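Local coordinates for protein LbaCas13a H328A (C2c2) (Lachnospiraceae bacterium NK4A179, PDB 5WLH) that probably acts as an RNA-guided RNA-cleaving CRISPR nuclease of the Cas13a family, here holding a pre-crRNA with a 24-nucleotide spacer, at residues 809-814 and 931-936; 674-679 and 844-849; 740-745 and 791-796. All blocks are in the same frame, centred on the assembly; numbering follows the deposited sequence. Where two conformers were deposited one is given.

Interaction 1. Residues 809-814 and 931-936; sequences CQLIMT and YVWDIY. With nucleotides of chain B.
Trp933 reaches across from helix 915-941 to Gln810 and Leu811 on helix 805-813, making a helix-helix crossing in the largely helical Cas13a fold. The segment axes stay 12.3 Å apart and run 76° from one another, so long side chains have to bridge the gap. With CG anti to the backbone N (chi1 168°), the indole is directed across it. Its six-membered ring meets the amide of Gln810, with OE1 3.8 Å from Trp933 CZ3 and the amide and ring planes turned 63° apart. That amide is tied down by others: NE2 donates to the carbonyl of Ser673, and OE1 takes a weak bond from Gln930. Leu811 comes at the indole edge, near its plane, bringing CD2 to 4.4 Å from Trp933 CH2. Leu811 CD2 also lies 4.2 Å from Asp934 OD1, whose carboxylate forms salt bridges with Arg937 and Arg938. No direct hydrogen bond joins the two segments. Instead a water donates to Thr814 OG1 at 3.1 Å and, weakly, to Asp934 OD1, while weakly accepting from N6 of A25 of chain B. Near the aspartate, the Tyr931 ring lies against this adenine, with N3 of A25 of chain B 3.3 Å above the centre of the Tyr931 ring. Tyr931 OH donates to the ribose O2' of A25 of chain B at 2.6 Å.

Interaction 2. Residues 674-679 and 844-849; sequences QVPSFN and MLLLVN. With nucleotides of chain B.
Pro676 packs against Leu846 and Leu847 of helix 843-861, just ahead of the N-cap residue of helix 678-681, so the approach to a helix start is wedged between a second helix and the bound RNA. The tight part is apolar and small. Pro676 CB sits 3.5 Å from Leu847 CD2, and the leucine side chain passes it at a slant. Leu846 crosses the proline ring nearly at a right angle; with CG anti to the backbone N (chi1 -165°), its side chain is turned so that Leu846 CD2 comes to 3.9 Å from Pro676 CG. Both Pro676 and Leu846 are buried, and Phe742 and Phe789 also lie against Leu846. No hydrogen bond links the two segments.

The outer side is looser. Leu847, though it makes the closest touch, is partly exposed, and Met844, nearly one turn earlier on the helix, is poorly ordered although it touches a guanine base. The Gln674 amide, modelled in two conformers, lies near the ribose of A32 of chain B.

The RNA backbone is gripped more firmly beyond the proline. Ser677 N donates almost straight to OP1 of G33 of chain B, 2.7 Å away, with an N-H...O angle of 172°. Ser677 OG caps the helix through Lys680 N and gives the same phosphate oxygen only a weak bond. Asn679 lays its amide carbon CG 3.3 Å from C5 of the adenine of A34 of chain B, and Asn679 OD1 accepts from that nucleotide's O2' at 2.5 Å.

Interaction 3. Residues 740-745 and 791-796; sequences ERFITK and QRIKNI
Ile793 meets both Phe742 and Ile743, and Lys794 closes one border of the patch; between them these two residues make the whole contribution of 791-796 to the contact. Ile793 comes first and points toward segment 740-745. Two of its methyls divide the work: Ile793 CD1 comes to 4.2 Å from Phe742 CE1, approaching the ring obliquely, while the branch methyl CG2 lies 4.4 Å from Ile743 CG2. The backbones draw nearest at the same place, with the CA atoms of Ile743 and Ile793 7.1 Å apart. Beyond the contact Ile793 continues onto Ile808 and Ile812, and Phe742 also packs on Leu805, Leu846 and Asn849, so the buried side runs into a mostly apolar interior formed with helices 805-813 and 843-861.

Lys794 follows on the exposed border. Its chain bends twice, at chi2 (-77°) and chi3 (78°), and brings CE, the carbon next to the ammonium, to 4.0 Å from Ile743 CG2, crossing that isoleucine at about a right angle. The contact is plain van der Waals packing, and no hydrogen bond spans the segments.

The segment axes pass 10.2 Å apart with their N-to-C directions 137° from each other. Helices 736-745 and 786-799, between which 38 residues are not modelled, thus form an oblique, broadly antiparallel helix-helix packing, as in the cores of many all-helical domains.

How the interactions relate
The three contacts touch one another in one region of the fold, with centres 15 to 16 Å apart. Helix 805-813 joins interactions 1 and 3 through Leu811 CB, 3.6 Å from Ile796 CD1. It also meets interaction 2, where Cys809 SG lies 3.9 Å from Leu846 CD1. Interactions 2 and 3 join where Asn849 CB comes 3.4 Å from Phe742 CE2. Distance to the RNA separates them. Interactions 1 and 2 touch it directly, the first at A25 and the second at A32 to A34 of chain B. Interaction 3 does not: its nearest atom stays about 12 Å from the bound nucleic acid.

Interaction 1. Residues 809-814 and 931-936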
# COMPACT_ATOMS: atom_id res chain seq x y z
N CYS A 809 -1.39 -13.67 18.67
CA CYS A 809 -0.33 -13.10 17.84
C CYS A 809 -0.79 -11.82 17.17
O CYS A 809 -0.04 -10.85 17.10
CB CYS A 809 0.12 -14.09 16.77
SG CYS A 809 1.06 -15.50 17.37
N GLN A 810 -2.00 -11.83 16.63
CA GLN A 810 -2.50 -10.65 15.92
C GLN A 810 -2.62 -9.46 16.86
O GLN A 810 -2.23 -8.34 16.52
CB GLN A 810 -3.84 -10.95 15.27
CG GLN A 810 -3.77 -12.03 14.22
CD GLN A 810 -5.11 -12.65 13.93
OE1 GLN A 810 -6.11 -12.33 14.58
NE2 GLN A 810 -5.16 -13.51 12.93
N LEU A 811 -3.14 -9.69 18.07
CA LEU A 811 -3.32 -8.60 19.01
C LEU A 811 -1.98 -8.09 19.52
O LEU A 811 -1.84 -6.89 19.80
CB LEU A 811 -4.21 -9.04 20.17
CG LEU A 811 -5.66 -9.31 19.73
CD1 LEU A 811 -6.48 -9.82 20.89
CD2 LEU A 811 -6.29 -8.07 19.12
N ILE A 812 -0.97 -8.97 19.61
CA ILE A 812 0.37 -8.53 19.96
C ILE A 812 0.97 -7.69 18.84
O ILE A 812 1.50 -6.59 19.08
CB ILE A 812 1.26 -9.73 20.30
CG1 ILE A 812 0.97 -10.19 21.72
CG2 ILE A 812 2.73 -9.38 20.15
CD1 ILE A 812 1.29 -9.13 22.76
N MET A 813 0.90 -8.18 17.60
CA MET A 813 1.49 -7.45 16.48
C MET A 813 0.80 -6.11 16.25
O MET A 813 1.37 -5.25 15.56
CB MET A 813 1.45 -8.30 15.21
CG MET A 813 2.50 -9.42 15.13
SD MET A 813 4.22 -8.85 15.04
CE MET A 813 4.87 -9.90 13.74
N THR A 814 -0.40 -5.92 16.79
CA THR A 814 -1.07 -4.62 16.80
C THR A 814 -0.68 -3.81 18.03
O THR A 814 0.45 -3.31 18.15
CB THR A 814 -2.61 -4.75 16.76
OG1 THR A 814 -3.00 -5.77 15.82
CG2 THR A 814 -3.25 -3.42 16.36
N TYR A 931 -8.89 -8.34 9.30
CA TYR A 931 -9.26 -6.94 9.45
C TYR A 931 -10.74 -6.81 9.79
O TYR A 931 -11.12 -6.12 10.74
CB TYR A 931 -8.91 -6.20 8.15
CG TYR A 931 -8.96 -4.69 8.14
CD1 TYR A 931 -9.11 -3.93 9.30
CD2 TYR A 931 -8.85 -4.01 6.93
CE1 TYR A 931 -9.16 -2.54 9.24
CE2 TYR A 931 -8.89 -2.65 6.87
CZ TYR A 931 -9.05 -1.91 8.01
OH TYR A 931 -9.10 -0.54 7.89
N VAL A 932 -11.59 -7.52 9.06
CA VAL A 932 -13.02 -7.44 9.34
C VAL A 932 -13.30 -7.93 10.76
O VAL A 932 -14.07 -7.32 11.50
CB VAL A 932 -13.81 -8.24 8.28
CG1 VAL A 932 -15.26 -8.40 8.69
CG2 VAL A 932 -13.69 -7.56 6.89
N TRP A 933 -12.67 -9.04 11.15
CA TRP A 933 -12.85 -9.53 12.52
C TRP A 933 -12.42 -8.48 13.53
O TRP A 933 -13.11 -8.24 14.53
CB TRP A 933 -12.05 -10.83 12.69
CG TRP A 933 -11.87 -11.33 14.12
CD1 TRP A 933 -12.70 -12.21 14.79
CD2 TRP A 933 -10.80 -11.03 15.01
NE1 TRP A 933 -12.19 -12.46 16.05
CE2 TRP A 933 -11.04 -11.73 16.22
CE3 TRP A 933 -9.67 -10.22 14.92
CZ2 TRP A 933 -10.18 -11.65 17.31
CZ3 TRP A 933 -8.82 -10.13 16.01
CH2 TRP A 933 -9.08 -10.85 17.19
N ASP A 934 -11.29 -7.82 13.28
CA ASP A 934 -10.75 -6.87 14.24
C ASP A 934 -11.65 -5.64 14.37
O ASP A 934 -11.81 -5.09 15.46
CB ASP A 934 -9.33 -6.48 13.83
CG ASP A 934 -8.63 -5.68 14.90
OD1 ASP A 934 -8.35 -6.26 15.97
OD2 ASP A 934 -8.35 -4.49 14.67
N ILE A 935 -12.23 -5.21 13.25
CA ILE A 935 -13.15 -4.07 13.29
C ILE A 935 -14.37 -4.40 14.13
O ILE A 935 -14.81 -3.60 14.97
CB ILE A 935 -13.57 -3.66 11.88
CG1 ILE A 935 -12.36 -3.20 11.05
CG2 ILE A 935 -14.61 -2.52 11.98
CD1 ILE A 935 -12.60 -3.31 9.55
N TYR A 936 -14.98 -5.56 13.87
CA TYR A 936 -16.16 -5.93 14.63
C TYR A 936 -15.81 -6.10 16.10
O TYR A 936 -16.59 -5.75 16.98
CB TYR A 936 -16.77 -7.19 14.05
CG TYR A 936 -17.60 -6.90 12.82
CD1 TYR A 936 -18.69 -6.04 12.88
CD2 TYR A 936 -17.29 -7.46 11.59
CE1 TYR A 936 -19.45 -5.76 11.76
CE2 TYR A 936 -18.05 -7.19 10.46
CZ TYR A 936 -19.12 -6.34 10.55
OH TYR A 936 -19.87 -6.07 9.43
P A B 25 -5.19 3.87 13.26
OP1 A B 25 -6.14 3.43 14.33
OP2 A B 25 -3.86 4.39 13.63
O5' A B 25 -4.99 2.63 12.29
C5' A B 25 -4.29 2.75 11.06
C4' A B 25 -5.02 2.03 9.95
O4' A B 25 -4.88 0.60 10.12
C3' A B 25 -6.52 2.31 9.87
O3' A B 25 -6.90 2.36 8.50
C2' A B 25 -7.14 1.06 10.47
O2' A B 25 -8.46 0.79 10.03
C1' A B 25 -6.16 0.00 9.99
N9 A B 25 -6.23 -1.24 10.75
C8 A B 25 -6.56 -1.40 12.07
N7 A B 25 -6.60 -2.66 12.45
C5 A B 25 -6.29 -3.36 11.29
C6 A B 25 -6.16 -4.72 11.03
N6 A B 25 -6.35 -5.65 11.97
N1 A B 25 -5.86 -5.10 9.77
C2 A B 25 -5.67 -4.17 8.83
N3 A B 25 -5.76 -2.84 8.97
C4 A B 25 -6.07 -2.51 10.23
O HOH W 1 -5.75 -6.84 15.01

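Interaction 2. Residues 674-679 and 844-849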
# COMPACT_ATOMS: atom_id res chain seq x y z
N GLN A 674 -1.15 -12.47 10.05
CA GLN A 674 -0.37 -11.85 11.12
C GLN A 674 0.01 -12.86 12.20
O GLN A 674 -0.01 -12.56 13.40
CB GLN A 674 -1.10 -10.64 11.72
CG GLN A 674 -1.12 -9.38 10.82
CD GLN A 674 0.14 -8.52 10.90
OE1 GLN A 674 1.08 -8.83 11.63
NE2 GLN A 674 0.16 -7.42 10.15
N VAL A 675 0.32 -14.07 11.77
CA VAL A 675 1.16 -14.99 12.52
C VAL A 675 2.53 -15.01 11.85
O VAL A 675 2.60 -15.12 10.62
CB VAL A 675 0.55 -16.40 12.55
CG1 VAL A 675 1.48 -17.35 13.27
CG2 VAL A 675 -0.82 -16.36 13.23
N PRO A 676 3.63 -14.87 12.60
CA PRO A 676 4.95 -14.91 11.97
C PRO A 676 5.12 -16.12 11.06
O PRO A 676 4.70 -17.23 11.40
CB PRO A 676 5.91 -14.97 13.16
CG PRO A 676 5.19 -14.28 14.24
CD PRO A 676 3.72 -14.61 14.04
N SER A 677 5.73 -15.90 9.90
CA SER A 677 5.91 -16.98 8.95
C SER A 677 6.86 -18.01 9.54
O SER A 677 7.70 -17.70 10.37
CB SER A 677 6.48 -16.46 7.64
OG SER A 677 7.86 -16.13 7.81
N PHE A 678 6.70 -19.26 9.09
CA PHE A 678 7.63 -20.30 9.51
C PHE A 678 9.06 -19.86 9.25
O PHE A 678 9.94 -20.01 10.11
CB PHE A 678 7.36 -21.61 8.77
CG PHE A 678 8.43 -22.65 8.99
CD1 PHE A 678 8.50 -23.35 10.18
CD2 PHE A 678 9.39 -22.89 8.02
CE1 PHE A 678 9.50 -24.29 10.39
CE2 PHE A 678 10.38 -23.83 8.21
CZ PHE A 678 10.43 -24.52 9.41
N ASN A 679 9.30 -19.26 8.08
CA ASN A 679 10.64 -18.91 7.64
C ASN A 679 11.27 -17.79 8.46
O ASN A 679 12.49 -17.63 8.41
CB ASN A 679 10.62 -18.51 6.17
CG ASN A 679 9.99 -19.56 5.31
OD1 ASN A 679 8.80 -19.82 5.42
ND2 ASN A 679 10.79 -20.21 4.47
N MET A 844 10.60 -9.99 18.30
CA MET A 844 11.56 -11.03 18.65
C MET A 844 11.02 -11.94 19.74
O MET A 844 11.23 -13.16 19.69
CB MET A 844 12.87 -10.41 19.12
CG MET A 844 13.68 -9.98 17.97
SD MET A 844 12.59 -9.01 16.93
CE MET A 844 13.79 -7.98 16.13
N LEU A 845 10.36 -11.36 20.74
CA LEU A 845 9.78 -12.18 21.79
C LEU A 845 8.72 -13.11 21.23
O LEU A 845 8.59 -14.25 21.68
CB LEU A 845 9.21 -11.28 22.89
CG LEU A 845 10.29 -10.65 23.77
CD1 LEU A 845 9.68 -9.81 24.88
CD2 LEU A 845 11.18 -11.74 24.34
N LEU A 846 7.95 -12.65 20.25
CA LEU A 846 6.97 -13.55 19.65
C LEU A 846 7.66 -14.68 18.89
O LEU A 846 7.31 -15.85 19.06
CB LEU A 846 6.04 -12.76 18.74
CG LEU A 846 4.75 -13.45 18.31
CD1 LEU A 846 3.98 -13.98 19.52
CD2 LEU A 846 3.89 -12.48 17.50
N LEU A 847 8.65 -14.34 18.04
CA LEU A 847 9.39 -15.36 17.31
C LEU A 847 10.05 -16.35 18.26
O LEU A 847 10.05 -17.56 18.01
CB LEU A 847 10.44 -14.71 16.41
CG LEU A 847 10.00 -13.74 15.31
CD1 LEU A 847 11.20 -13.07 14.67
CD2 LEU A 847 9.21 -14.46 14.25
N VAL A 848 10.61 -15.86 19.37
CA VAL A 848 11.28 -16.75 20.31
C VAL A 848 10.28 -17.70 20.94
O VAL A 848 10.50 -18.92 21.00
CB VAL A 848 12.05 -15.94 21.37
CG1 VAL A 848 12.47 -16.84 22.52
CG2 VAL A 848 13.26 -15.28 20.75
N ASN A 849 9.15 -17.17 21.42
CA ASN A 849 8.19 -18.02 22.10
C ASN A 849 7.56 -19.03 21.15
O ASN A 849 7.30 -20.17 21.53
CB ASN A 849 7.11 -17.18 22.76
CG ASN A 849 7.57 -16.61 24.09
OD1 ASN A 849 7.42 -17.25 25.13
ND2 ASN A 849 8.12 -15.40 24.07
P A B 34 2.47 -17.35 5.72
OP1 A B 34 1.16 -18.02 5.49
OP2 A B 34 3.16 -17.45 7.06
O5' A B 34 3.57 -17.71 4.64
C5' A B 34 3.22 -17.91 3.27
C4' A B 34 4.23 -18.78 2.56
O4' A B 34 5.44 -18.02 2.27
C3' A B 34 4.67 -20.04 3.33
O3' A B 34 4.75 -21.14 2.44
C2' A B 34 6.08 -19.67 3.80
O2' A B 34 6.94 -20.78 4.00
C1' A B 34 6.56 -18.78 2.66
N9 A B 34 7.68 -17.91 3.03
C8 A B 34 7.78 -16.90 3.94
N7 A B 34 8.99 -16.38 4.02
C5 A B 34 9.74 -17.12 3.12
C6 A B 34 11.09 -17.08 2.73
N6 A B 34 12.00 -16.23 3.22
N1 A B 34 11.50 -17.97 1.80
C2 A B 34 10.61 -18.84 1.30
N3 A B 34 9.32 -18.97 1.59
C4 A B 34 8.94 -18.07 2.51
P G B 33 5.90 -12.35 8.27
OP1 G B 33 6.41 -13.34 9.26
OP2 G B 33 6.85 -11.73 7.30
O5' G B 33 4.76 -13.04 7.42
C5' G B 33 3.65 -13.67 8.04
C4' G B 33 2.61 -14.03 7.02
O4' G B 33 2.06 -12.80 6.44
C3' G B 33 3.14 -14.85 5.84
O3' G B 33 2.17 -15.81 5.46
C2' G B 33 3.25 -13.81 4.73
O2' G B 33 3.22 -14.32 3.42
C1' G B 33 2.04 -12.95 5.04
N9 G B 33 2.08 -11.67 4.31
C8 G B 33 1.11 -11.22 3.44
N7 G B 33 1.46 -10.11 2.83
C5 G B 33 2.74 -9.86 3.29
C6 G B 33 3.61 -8.80 2.97
O6 G B 33 3.42 -7.84 2.20
N1 G B 33 4.81 -8.90 3.65
C2 G B 33 5.13 -9.89 4.54
N2 G B 33 6.34 -9.81 5.11
N3 G B 33 4.33 -10.89 4.85
C4 G B 33 3.15 -10.82 4.19
P A B 32 7.76 -6.74 8.61
OP1 A B 32 8.92 -7.25 9.39
OP2 A B 32 7.96 -6.36 7.19
O5' A B 32 6.57 -7.81 8.64
C5' A B 32 6.05 -8.27 9.88
C4' A B 32 4.73 -8.96 9.69
O4' A B 32 3.72 -8.01 9.27
C3' A B 32 4.71 -10.04 8.62
O3' A B 32 5.15 -11.27 9.16
C2' A B 32 3.25 -10.06 8.19
O2' A B 32 2.49 -10.80 9.13
C1' A B 32 2.86 -8.59 8.31
N9 A B 32 3.00 -7.82 7.06
C8 A B 32 4.12 -7.16 6.61
N7 A B 32 3.97 -6.53 5.47
C5 A B 32 2.64 -6.78 5.14
C6 A B 32 1.85 -6.38 4.04
N6 A B 32 2.31 -5.62 3.04
N1 A B 32 0.57 -6.80 4.00
C2 A B 32 0.11 -7.56 5.01
N3 A B 32 0.76 -7.99 6.09
C4 A B 32 2.03 -7.57 6.10

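Interaction 3. Residues 740-745 and 791-796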
# COMPACT_ATOMS: atom_id res chain seq x y z
N GLU A 740 -1.93 -23.22 25.21
CA GLU A 740 -1.80 -23.10 26.66
C GLU A 740 -0.34 -22.99 27.09
O GLU A 740 -0.01 -22.21 28.00
CB GLU A 740 -2.47 -24.29 27.35
CG GLU A 740 -3.91 -24.55 26.90
CD GLU A 740 -4.93 -23.60 27.53
OE1 GLU A 740 -4.51 -22.66 28.24
OE2 GLU A 740 -6.15 -23.81 27.32
N ARG A 741 0.55 -23.75 26.45
CA ARG A 741 1.96 -23.72 26.82
C ARG A 741 2.66 -22.47 26.32
O ARG A 741 3.59 -21.97 26.98
CB ARG A 741 2.68 -24.96 26.28
CG ARG A 741 2.40 -26.23 27.06
CD ARG A 741 3.70 -26.94 27.42
NE ARG A 741 4.77 -25.99 27.73
CZ ARG A 741 4.94 -25.40 28.91
NH1 ARG A 741 4.11 -25.63 29.91
NH2 ARG A 741 5.95 -24.55 29.08
N PHE A 742 2.25 -21.95 25.16
CA PHE A 742 2.77 -20.67 24.71
C PHE A 742 2.43 -19.57 25.71
O PHE A 742 3.27 -18.72 26.03
CB PHE A 742 2.22 -20.34 23.33
CG PHE A 742 2.52 -18.94 22.85
CD1 PHE A 742 1.71 -17.87 23.22
CD2 PHE A 742 3.60 -18.70 22.03
CE1 PHE A 742 1.99 -16.59 22.78
CE2 PHE A 742 3.88 -17.42 21.58
CZ PHE A 742 3.08 -16.36 21.96
N ILE A 743 1.19 -19.57 26.21
CA ILE A 743 0.73 -18.54 27.13
C ILE A 743 1.49 -18.62 28.44
O ILE A 743 1.90 -17.60 29.01
CB ILE A 743 -0.79 -18.67 27.35
CG1 ILE A 743 -1.57 -18.33 26.07
CG2 ILE A 743 -1.26 -17.79 28.51
CD1 ILE A 743 -3.03 -18.73 26.14
N THR A 744 1.69 -19.84 28.94
CA THR A 744 2.44 -20.03 30.17
C THR A 744 3.89 -19.58 30.02
O THR A 744 4.39 -18.77 30.81
CB THR A 744 2.36 -21.49 30.59
OG1 THR A 744 1.01 -21.81 30.93
CG2 THR A 744 3.28 -21.76 31.78
N LYS A 745 4.58 -20.10 28.99
CA LYS A 745 5.98 -19.74 28.77
C LYS A 745 6.13 -18.23 28.59
O LYS A 745 7.09 -17.64 29.09
CB LYS A 745 6.53 -20.48 27.55
CG LYS A 745 7.37 -21.71 27.88
CD LYS A 745 8.04 -22.30 26.63
CE LYS A 745 7.07 -23.15 25.80
NZ LYS A 745 7.64 -24.48 25.46
N GLN A 791 2.70 -9.28 30.18
CA GLN A 791 1.57 -8.54 30.72
C GLN A 791 0.46 -8.41 29.68
O GLN A 791 -0.72 -8.68 29.97
CB GLN A 791 2.02 -7.16 31.20
CG GLN A 791 1.08 -6.50 32.19
CD GLN A 791 0.80 -7.37 33.40
OE1 GLN A 791 -0.29 -7.94 33.54
NE2 GLN A 791 1.78 -7.49 34.28
N ARG A 792 0.81 -8.01 28.46
CA ARG A 792 -0.20 -7.85 27.42
C ARG A 792 -0.83 -9.19 27.06
O ARG A 792 -2.04 -9.26 26.82
CB ARG A 792 0.40 -7.18 26.19
CG ARG A 792 1.23 -5.97 26.53
CD ARG A 792 1.94 -5.45 25.31
NE ARG A 792 1.19 -4.41 24.63
CZ ARG A 792 1.28 -3.12 24.92
NH1 ARG A 792 0.56 -2.23 24.25
NH2 ARG A 792 2.10 -2.71 25.88
N ILE A 793 -0.03 -10.26 27.04
CA ILE A 793 -0.57 -11.59 26.80
C ILE A 793 -1.63 -11.93 27.83
O ILE A 793 -2.73 -12.40 27.50
CB ILE A 793 0.55 -12.65 26.80
CG1 ILE A 793 1.63 -12.30 25.78
CG2 ILE A 793 -0.02 -14.04 26.56
CD1 ILE A 793 1.32 -12.76 24.39
N LYS A 794 -1.33 -11.69 29.11
CA LYS A 794 -2.30 -12.01 30.15
C LYS A 794 -3.54 -11.13 30.02
O LYS A 794 -4.67 -11.60 30.21
CB LYS A 794 -1.68 -11.87 31.55
CG LYS A 794 -0.77 -13.04 32.03
CD LYS A 794 -1.56 -14.29 32.50
CE LYS A 794 -2.09 -15.17 31.36
NZ LYS A 794 -3.17 -16.12 31.76
N ASN A 795 -3.35 -9.86 29.67
CA ASN A 795 -4.50 -8.99 29.40
C ASN A 795 -5.34 -9.56 28.26
O ASN A 795 -6.57 -9.63 28.35
CB ASN A 795 -4.02 -7.58 29.08
CG ASN A 795 -5.16 -6.61 28.89
OD1 ASN A 795 -5.11 -5.72 28.04
ND2 ASN A 795 -6.22 -6.79 29.67
N ILE A 796 -4.68 -9.99 27.18
CA ILE A 796 -5.40 -10.50 26.01
C ILE A 796 -6.26 -11.70 26.39
O ILE A 796 -7.46 -11.75 26.08
CB ILE A 796 -4.41 -10.83 24.88
CG1 ILE A 796 -3.90 -9.55 24.23
CG2 ILE A 796 -5.07 -11.73 23.84
CD1 ILE A 796 -2.67 -9.73 23.39